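PDB 2AZ4: metallo-beta-lactamase domain-containing protein from Enterococcus faecalis, which binds two zinc ions in a metallo-beta-lactamase fold and may bind RNA and act as an exonuclease. Local coordinates for residues G156-E161 / L175-P180; D181-Y186 / K208-L213. One frame throughout, in Å; residues are numbered along the deposited sequence.

In the fold
Contacts 1 and 2 lie side by side in one mixed beta-sheet of the metallo-beta-lactamase fold, their centres 10 Å apart. Strands 173-179 and 182-186, consecutive in the chain, supply one side of contact 1 and one side of contact 2, respectively, and are themselves joined by backbone bonds such as Ile-177 N to Ile-184 O. Contact 1 is an antiparallel hairpin pairing, held by regular backbone bonds with an apolar face and a polar, watered one. Contact 2 is the start of a parallel pairing whose two strands are connected through helix 197-207, where side chains of the incoming loop do much of the bonding. Each mixes buried residues with an exposed margin.

Contact 1 (G156-E161 / L175-P180); sequences GEISVE and LLIRTP
An antiparallel beta-hairpin pairing, strand 158-164 against strand 173-179, forms this contact within one of the mixed sheets of the metallo-beta-lactamase fold. Two hydrogen-bonded pairs, Ser-159 with Arg-178 and Glu-161 with Leu-176, flank the non-hydrogen-bonded pair Val-160 with Ile-177. Ser-159 N reaches Arg-178 O at 2.7 Å, almost straight at 174°, and Glu-161 N reaches Leu-176 O at 2.8 Å; both donors lie in the carbonyl plane.

On one face Ile-158 and Ile-177 run alongside each other and touch through their CG2 methyls at 3.8 Å, each methyl anti to its backbone N. Val-160 CG1 meets Ile-177 CG1 and, obliquely, Leu-175 CB. Ile-32 and Phe-34 of strand 30-34 cover this apolar face.

The other face is mixed. Glu-161, extended with CG anti to the backbone N (chi1 -169°), lies beside Leu-176, while its OE2 makes a salt bridge to Lys-206 of helix 197-207. One water donates to Glu-161 OE1 and accepts from Arg-178 NE at 2.8 Å; another donates to Leu-176 O and is bonded to Ser-159 OG at 2.9 Å.

The chemistry is thus divided by face: apolar contacts bury one side, whereas on the other water bridges two opposite charges that do not meet directly.

Contact 2 (D181-Y186 / K208-L213); sequences DHFITY and KHTELL
The beta-alpha-beta unit of strand 182-186, helix 197-207 and strand 212-216 closes here, where the chain leaving the helix comes in beside the first strand and begins a parallel pairing. Thr-185 pairs with Leu-213, and Thr-185 N donates to Leu-212 O at 2.8 Å, nearly along the C=O axis. Before that, loop residues take over: Glu-211 N reaches Phe-183 O at 2.8 Å, again close to the carbonyl axis though bent to 143° at the hydrogen.

Glu-211 reaches back along the strand with its chain extended beyond CG. Its OE2 accepts a hydrogen bond from His-182 ND1 at 2.7 Å through the syn lone pair, and the oxygen lies in the plane of the imidazole while the ring and carboxylate planes stand 61° apart. OE1 adds a weak bond from Phe-183 N, so both carboxylate oxygens are engaged by successive residues.

Thr-210 points OG1, anti to its backbone N (chi1 -170°), between the strand's polar atoms. It hydrogen-bonds Thr-185 OG1 at 2.9 Å and lies 3.0 Å from Phe-183 O. The same side chain sits over one face of the Phe-183 ring, a CH-pi contact with CB 4.0 Å from the centroid; Arg-178 makes a cation-pi contact with that ring.

Apolar contacts lie on both faces: on one, Ile-184 CG2 presses on Leu-212 CB at 3.5 Å, a tight carbon pair; on the other, Leu-213 CD1 rests on Thr-185 CG2.

Side-chain bonds therefore extend the join beyond the short parallel pairing, and the His-182 bond would probably help to stabilise the negative charge of Glu-211 at this partly exposed margin.

Contact 1 (G156-E161 / L175-P180)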
ATOM      1  N   GLY A 156     -22.939 -12.543   7.992  1.00 23.47           N
ATOM      2  CA  GLY A 156     -24.322 -12.896   7.665  1.00 23.29           C
ATOM      3  C   GLY A 156     -24.330 -13.730   6.394  1.00 23.73           C
ATOM      4  O   GLY A 156     -23.580 -14.695   6.270  1.00 22.89           O
ATOM      5  N   GLU A 157     -25.149 -13.322   5.431  1.00 24.34           N
ATOM      6  CA  GLU A 157     -25.226 -14.019   4.159  1.00 25.46           C
ATOM      7  C   GLU A 157     -24.291 -13.450   3.091  1.00 25.10           C
ATOM      8  O   GLU A 157     -24.391 -13.816   1.922  1.00 26.36           O
ATOM      9  CB  GLU A 157     -26.666 -14.040   3.668  1.00 25.88           C
ATOM     10  CG  GLU A 157     -27.539 -14.965   4.489  1.00 27.16           C
ATOM     11  CD  GLU A 157     -28.913 -15.154   3.854  1.00 32.22           C
ATOM     12  OE1 GLU A 157     -28.993 -15.757   2.751  1.00 32.86           O
ATOM     13  OE2 GLU A 157     -29.905 -14.695   4.465  1.00 32.25           O
ATOM     14  N   ILE A 158     -23.392 -12.552   3.487  1.00 24.52           N
ATOM     15  CA  ILE A 158     -22.323 -12.106   2.607  1.00 23.27           C
ATOM     16  C   ILE A 158     -21.091 -12.987   2.768  1.00 23.74           C
ATOM     17  O   ILE A 158     -20.616 -13.224   3.876  1.00 23.92           O
ATOM     18  CB  ILE A 158     -21.895 -10.632   2.864  1.00 23.30           C
ATOM     19  CG1 ILE A 158     -23.099  -9.718   3.031  1.00 21.34           C
ATOM     20  CG2 ILE A 158     -20.982 -10.142   1.736  1.00 22.30           C
ATOM     21  CD1 ILE A 158     -22.716  -8.292   3.405  1.00 22.17           C
ATOM     22  N   SER A 159     -20.557 -13.448   1.645  1.00 23.76           N
ATOM     23  CA  SER A 159     -19.356 -14.267   1.638  1.00 24.13           C
ATOM     24  C   SER A 159     -18.223 -13.504   0.935  1.00 23.14           C
ATOM     25  O   SER A 159     -18.405 -12.958  -0.160  1.00 23.00           O
ATOM     26  CB  SER A 159     -19.661 -15.592   0.939  1.00 24.74           C
ATOM     27  OG  SER A 159     -18.518 -16.099   0.283  1.00 28.04           O
ATOM     28  N   VAL A 160     -17.074 -13.409   1.594  1.00 22.09           N
ATOM     29  CA  VAL A 160     -15.969 -12.599   1.078  1.00 21.34           C
ATOM     30  C   VAL A 160     -14.746 -13.484   0.980  1.00 21.18           C
ATOM     31  O   VAL A 160     -14.303 -14.056   1.982  1.00 21.66           O
ATOM     32  CB  VAL A 160     -15.654 -11.370   1.978  1.00 21.47           C
ATOM     33  CG1 VAL A 160     -14.534 -10.500   1.367  1.00 20.21           C
ATOM     34  CG2 VAL A 160     -16.904 -10.536   2.254  1.00 20.39           C
ATOM     35  N   GLU A 161     -14.221 -13.612  -0.226  1.00 21.10           N
ATOM     36  CA  GLU A 161     -12.971 -14.317  -0.444  1.00 21.03           C
ATOM     37  C   GLU A 161     -11.836 -13.316  -0.599  1.00 20.28           C
ATOM     38  O   GLU A 161     -11.921 -12.384  -1.416  1.00 19.69           O
ATOM     39  CB  GLU A 161     -13.033 -15.216  -1.679  1.00 21.50           C
ATOM     40  CG  GLU A 161     -11.819 -16.189  -1.774  1.00 22.04           C
ATOM     41  CD  GLU A 161     -11.941 -17.190  -2.915  1.00 24.86           C
ATOM     42  OE1 GLU A 161     -13.073 -17.396  -3.393  1.00 28.59           O
ATOM     43  OE2 GLU A 161     -10.904 -17.782  -3.326  1.00 26.65           O
ATOM     44  N   LEU A 175     -10.880  -8.565  -3.242  1.00 16.61           N
ATOM     45  CA  LEU A 175     -11.993  -9.209  -2.549  1.00 17.03           C
ATOM     46  C   LEU A 175     -12.973  -9.712  -3.588  1.00 17.74           C
ATOM     47  O   LEU A 175     -13.300  -8.980  -4.539  1.00 17.74           O
ATOM     48  CB  LEU A 175     -12.685  -8.228  -1.590  1.00 16.51           C
ATOM     49  CG  LEU A 175     -11.812  -7.456  -0.582  1.00 16.53           C
ATOM     50  CD1 LEU A 175     -12.701  -6.532   0.221  1.00 18.80           C
ATOM     51  CD2 LEU A 175     -11.043  -8.424   0.379  1.00 17.34           C
ATOM     52  N   LEU A 176     -13.413 -10.963  -3.433  1.00 17.80           N
ATOM     53  CA  LEU A 176     -14.500 -11.487  -4.238  1.00 18.59           C
ATOM     54  C   LEU A 176     -15.673 -11.609  -3.291  1.00 18.74           C
ATOM     55  O   LEU A 176     -15.606 -12.344  -2.302  1.00 19.70           O
ATOM     56  CB  LEU A 176     -14.180 -12.859  -4.832  1.00 18.75           C
ATOM     57  CG  LEU A 176     -12.974 -13.051  -5.746  1.00 21.16           C
ATOM     58  CD1 LEU A 176     -13.015 -14.477  -6.216  1.00 25.07           C
ATOM     59  CD2 LEU A 176     -13.020 -12.138  -6.910  1.00 21.54           C
ATOM     60  N   ILE A 177     -16.740 -10.889  -3.600  1.00 18.65           N
ATOM     61  CA  ILE A 177     -17.863 -10.730  -2.672  1.00 19.60           C
ATOM     62  C   ILE A 177     -19.152 -11.362  -3.205  1.00 19.97           C
ATOM     63  O   ILE A 177     -19.604 -11.017  -4.284  1.00 19.61           O
ATOM     64  CB  ILE A 177     -18.066  -9.223  -2.359  1.00 18.79           C
ATOM     65  CG1 ILE A 177     -16.803  -8.651  -1.705  1.00 19.09           C
ATOM     66  CG2 ILE A 177     -19.304  -8.982  -1.440  1.00 20.08           C
ATOM     67  CD1 ILE A 177     -16.534  -7.168  -2.065  1.00 18.48           C
ATOM     68  N   ARG A 178     -19.741 -12.282  -2.449  1.00 20.91           N
ATOM     69  CA  ARG A 178     -20.986 -12.883  -2.890  1.00 22.27           C
ATOM     70  C   ARG A 178     -22.112 -12.712  -1.882  1.00 22.95           C
ATOM     71  O   ARG A 178     -21.908 -12.891  -0.678  1.00 22.26           O
ATOM     72  CB  ARG A 178     -20.784 -14.364  -3.239  1.00 22.29           C
ATOM     73  CG  ARG A 178     -19.961 -14.536  -4.505  1.00 24.87           C
ATOM     74  CD  ARG A 178     -19.766 -15.995  -4.795  1.00 30.96           C
ATOM     75  NE  ARG A 178     -18.406 -16.293  -5.227  1.00 34.91           N
ATOM     76  CZ  ARG A 178     -18.021 -16.434  -6.493  1.00 35.08           C
ATOM     77  NH1 ARG A 178     -18.890 -16.287  -7.486  1.00 34.47           N
ATOM     78  NH2 ARG A 178     -16.753 -16.716  -6.756  1.00 34.52           N
ATOM     79  N   THR A 179     -23.276 -12.311  -2.392  1.00 23.21           N
ATOM     80  CA  THR A 179     -24.561 -12.495  -1.704  1.00 24.67           C
ATOM     81  C   THR A 179     -25.316 -13.566  -2.510  1.00 25.63           C
ATOM     82  O   THR A 179     -24.864 -13.937  -3.606  1.00 25.64           O
ATOM     83  CB  THR A 179     -25.357 -11.188  -1.637  1.00 24.77           C
ATOM     84  OG1 THR A 179     -25.668 -10.734  -2.961  1.00 25.91           O
ATOM     85  CG2 THR A 179     -24.543 -10.102  -0.941  1.00 24.66           C
ATOM     86  N   PRO A 180     -26.439 -14.098  -1.982  1.00 26.19           N
ATOM     87  CA  PRO A 180     -27.098 -15.192  -2.723  1.00 26.77           C
ATOM     88  C   PRO A 180     -27.389 -14.940  -4.220  1.00 26.82           C
ATOM     89  O   PRO A 180     -27.371 -15.880  -5.002  1.00 27.29           O
ATOM     90  CB  PRO A 180     -28.384 -15.408  -1.930  1.00 27.43           C
ATOM     91  CG  PRO A 180     -27.984 -15.030  -0.526  1.00 26.28           C
ATOM     92  CD  PRO A 180     -27.148 -13.803  -0.726  1.00 26.20           C
TER
HETATM   93  O   HOH W   1     -17.160 -15.010  -1.993  1.00 32.09           O
HETATM   94  O   HOH W   2     -15.847 -15.920  -4.195  1.00 39.20           O

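Contact 2 (D181-Y186 / K208-L213)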
ATOM      1  N   ASP A 181     -27.607 -13.699  -4.633  1.00 26.83           N
ATOM      2  CA  ASP A 181     -27.911 -13.457  -6.042  1.00 27.10           C
ATOM      3  C   ASP A 181     -26.824 -12.730  -6.810  1.00 26.41           C
ATOM      4  O   ASP A 181     -26.961 -12.546  -8.020  1.00 26.04           O
ATOM      5  CB  ASP A 181     -29.214 -12.664  -6.184  1.00 28.44           C
ATOM      6  CG  ASP A 181     -30.458 -13.476  -5.813  1.00 31.33           C
ATOM      7  OD1 ASP A 181     -30.404 -14.729  -5.741  1.00 35.98           O
ATOM      8  OD2 ASP A 181     -31.510 -12.839  -5.592  1.00 36.70           O
ATOM      9  N   HIS A 182     -25.764 -12.281  -6.122  1.00 24.86           N
ATOM     10  CA  HIS A 182     -24.756 -11.440  -6.770  1.00 23.86           C
ATOM     11  C   HIS A 182     -23.313 -11.761  -6.452  1.00 23.84           C
ATOM     12  O   HIS A 182     -22.987 -12.267  -5.372  1.00 22.62           O
ATOM     13  CB  HIS A 182     -25.023  -9.961  -6.487  1.00 23.07           C
ATOM     14  CG  HIS A 182     -26.400  -9.536  -6.859  1.00 24.19           C
ATOM     15  ND1 HIS A 182     -26.754  -9.214  -8.154  1.00 23.06           N
ATOM     16  CD2 HIS A 182     -27.527  -9.423  -6.117  1.00 24.10           C
ATOM     17  CE1 HIS A 182     -28.036  -8.899  -8.187  1.00 25.46           C
ATOM     18  NE2 HIS A 182     -28.526  -9.013  -6.966  1.00 25.34           N
ATOM     19  N   PHE A 183     -22.461 -11.415  -7.410  1.00 23.94           N
ATOM     20  CA  PHE A 183     -21.030 -11.650  -7.347  1.00 24.31           C
ATOM     21  C   PHE A 183     -20.366 -10.371  -7.823  1.00 24.41           C
ATOM     22  O   PHE A 183     -20.510  -9.983  -8.991  1.00 24.86           O
ATOM     23  CB  PHE A 183     -20.652 -12.824  -8.269  1.00 24.26           C
ATOM     24  CG  PHE A 183     -19.157 -12.997  -8.483  1.00 24.26           C
ATOM     25  CD1 PHE A 183     -18.246 -12.741  -7.452  1.00 23.27           C
ATOM     26  CD2 PHE A 183     -18.671 -13.442  -9.702  1.00 22.92           C
ATOM     27  CE1 PHE A 183     -16.870 -12.891  -7.653  1.00 24.97           C
ATOM     28  CE2 PHE A 183     -17.294 -13.618  -9.911  1.00 22.96           C
ATOM     29  CZ  PHE A 183     -16.392 -13.344  -8.892  1.00 22.92           C
ATOM     30  N   ILE A 184     -19.659  -9.705  -6.908  1.00 23.76           N
ATOM     31  CA  ILE A 184     -18.953  -8.469  -7.221  1.00 22.78           C
ATOM     32  C   ILE A 184     -17.488  -8.557  -6.754  1.00 22.06           C
ATOM     33  O   ILE A 184     -17.142  -9.412  -5.963  1.00 22.49           O
ATOM     34  CB  ILE A 184     -19.685  -7.234  -6.664  1.00 23.35           C
ATOM     35  CG1 ILE A 184     -19.624  -7.188  -5.135  1.00 22.99           C
ATOM     36  CG2 ILE A 184     -21.141  -7.204  -7.184  1.00 22.21           C
ATOM     37  CD1 ILE A 184     -20.187  -5.905  -4.567  1.00 25.36           C
ATOM     38  N   THR A 185     -16.639  -7.682  -7.273  1.00 21.39           N
ATOM     39  CA  THR A 185     -15.209  -7.817  -7.099  1.00 20.39           C
ATOM     40  C   THR A 185     -14.582  -6.453  -6.882  1.00 19.85           C
ATOM     41  O   THR A 185     -14.891  -5.510  -7.603  1.00 20.51           O
ATOM     42  CB  THR A 185     -14.575  -8.470  -8.356  1.00 19.78           C
ATOM     43  OG1 THR A 185     -15.160  -9.767  -8.556  1.00 20.09           O
ATOM     44  CG2 THR A 185     -13.080  -8.616  -8.180  1.00 19.24           C
ATOM     45  N   TYR A 186     -13.700  -6.373  -5.882  1.00 19.07           N
ATOM     46  CA  TYR A 186     -12.941  -5.180  -5.559  1.00 17.48           C
ATOM     47  C   TYR A 186     -11.477  -5.515  -5.774  1.00 17.03           C
ATOM     48  O   TYR A 186     -10.970  -6.419  -5.136  1.00 16.90           O
ATOM     49  CB  TYR A 186     -13.183  -4.813  -4.100  1.00 17.64           C
ATOM     50  CG  TYR A 186     -12.294  -3.695  -3.603  1.00 18.07           C
ATOM     51  CD1 TYR A 186     -12.267  -2.445  -4.250  1.00 18.95           C
ATOM     52  CD2 TYR A 186     -11.444  -3.893  -2.509  1.00 18.76           C
ATOM     53  CE1 TYR A 186     -11.443  -1.409  -3.782  1.00 17.52           C
ATOM     54  CE2 TYR A 186     -10.618  -2.874  -2.040  1.00 17.72           C
ATOM     55  CZ  TYR A 186     -10.623  -1.637  -2.673  1.00 17.59           C
ATOM     56  OH  TYR A 186      -9.820  -0.624  -2.207  1.00 19.31           O
ATOM     57  N   LYS A 208     -13.508 -13.894 -13.116  1.00 22.43           N
ATOM     58  CA  LYS A 208     -14.142 -14.016 -14.438  1.00 23.93           C
ATOM     59  C   LYS A 208     -15.668 -13.789 -14.352  1.00 23.24           C
ATOM     60  O   LYS A 208     -16.323 -14.405 -13.526  1.00 23.49           O
ATOM     61  CB  LYS A 208     -13.878 -15.420 -14.996  1.00 23.62           C
ATOM     62  CG  LYS A 208     -14.132 -15.574 -16.497  1.00 27.06           C
ATOM     63  CD  LYS A 208     -12.854 -15.402 -17.304  1.00 28.46           C
ATOM     64  CE  LYS A 208     -13.196 -15.157 -18.768  1.00 30.63           C
ATOM     65  NZ  LYS A 208     -11.987 -14.859 -19.582  1.00 32.86           N
ATOM     66  N   HIS A 209     -16.203 -12.906 -15.188  1.00 24.18           N
ATOM     67  CA  HIS A 209     -17.663 -12.746 -15.360  1.00 25.07           C
ATOM     68  C   HIS A 209     -18.354 -12.114 -14.146  1.00 25.63           C
ATOM     69  O   HIS A 209     -19.586 -12.238 -13.975  1.00 25.37           O
ATOM     70  CB  HIS A 209     -18.331 -14.097 -15.704  1.00 25.39           C
ATOM     71  CG  HIS A 209     -17.812 -14.726 -16.959  1.00 26.46           C
ATOM     72  ND1 HIS A 209     -17.652 -16.091 -17.098  1.00 27.68           N
ATOM     73  CD2 HIS A 209     -17.434 -14.178 -18.142  1.00 25.90           C
ATOM     74  CE1 HIS A 209     -17.189 -16.356 -18.308  1.00 27.44           C
ATOM     75  NE2 HIS A 209     -17.060 -15.215 -18.963  1.00 28.20           N
ATOM     76  N   THR A 210     -17.573 -11.436 -13.299  1.00 25.43           N
ATOM     77  CA  THR A 210     -18.149 -10.756 -12.147  1.00 25.34           C
ATOM     78  C   THR A 210     -19.190  -9.730 -12.582  1.00 25.03           C
ATOM     79  O   THR A 210     -19.023  -9.064 -13.602  1.00 25.44           O
ATOM     80  CB  THR A 210     -17.064 -10.105 -11.232  1.00 24.40           C
ATOM     81  OG1 THR A 210     -17.674  -9.670 -10.010  1.00 25.30           O
ATOM     82  CG2 THR A 210     -16.393  -8.929 -11.896  1.00 24.16           C
ATOM     83  N   GLU A 211     -20.254  -9.584 -11.800  1.00 25.21           N
ATOM     84  CA  GLU A 211     -21.324  -8.640 -12.159  1.00 25.94           C
ATOM     85  C   GLU A 211     -20.903  -7.208 -11.987  1.00 26.27           C
ATOM     86  O   GLU A 211     -21.403  -6.322 -12.665  1.00 27.62           O
ATOM     87  CB  GLU A 211     -22.545  -8.866 -11.295  1.00 26.50           C
ATOM     88  CG  GLU A 211     -23.100 -10.235 -11.427  1.00 28.83           C
ATOM     89  CD  GLU A 211     -24.170 -10.524 -10.417  1.00 32.89           C
ATOM     90  OE1 GLU A 211     -24.255 -11.715 -10.013  1.00 33.71           O
ATOM     91  OE2 GLU A 211     -24.916  -9.575 -10.048  1.00 32.99           O
ATOM     92  N   LEU A 212     -19.987  -6.959 -11.061  1.00 25.36           N
ATOM     93  CA  LEU A 212     -19.567  -5.605 -10.807  1.00 24.88           C
ATOM     94  C   LEU A 212     -18.106  -5.598 -10.369  1.00 24.70           C
ATOM     95  O   LEU A 212     -17.773  -6.076  -9.273  1.00 24.74           O
ATOM     96  CB  LEU A 212     -20.469  -4.979  -9.740  1.00 25.25           C
ATOM     97  CG  LEU A 212     -20.331  -3.478  -9.520  1.00 25.69           C
ATOM     98  CD1 LEU A 212     -21.174  -2.705 -10.553  1.00 25.95           C
ATOM     99  CD2 LEU A 212     -20.791  -3.165  -8.109  1.00 25.29           C
ATOM    100  N   LEU A 213     -17.252  -5.072 -11.246  1.00 23.74           N
ATOM    101  CA  LEU A 213     -15.822  -4.970 -11.007  1.00 23.13           C
ATOM    102  C   LEU A 213     -15.455  -3.555 -10.578  1.00 21.77           C
ATOM    103  O   LEU A 213     -15.454  -2.635 -11.399  1.00 22.35           O
ATOM    104  CB  LEU A 213     -15.041  -5.357 -12.271  1.00 22.66           C
ATOM    105  CG  LEU A 213     -13.500  -5.286 -12.208  1.00 23.31           C
ATOM    106  CD1 LEU A 213     -13.018  -6.213 -11.134  1.00 22.02           C
ATOM    107  CD2 LEU A 213     -12.885  -5.697 -13.547  1.00 23.05           C
TER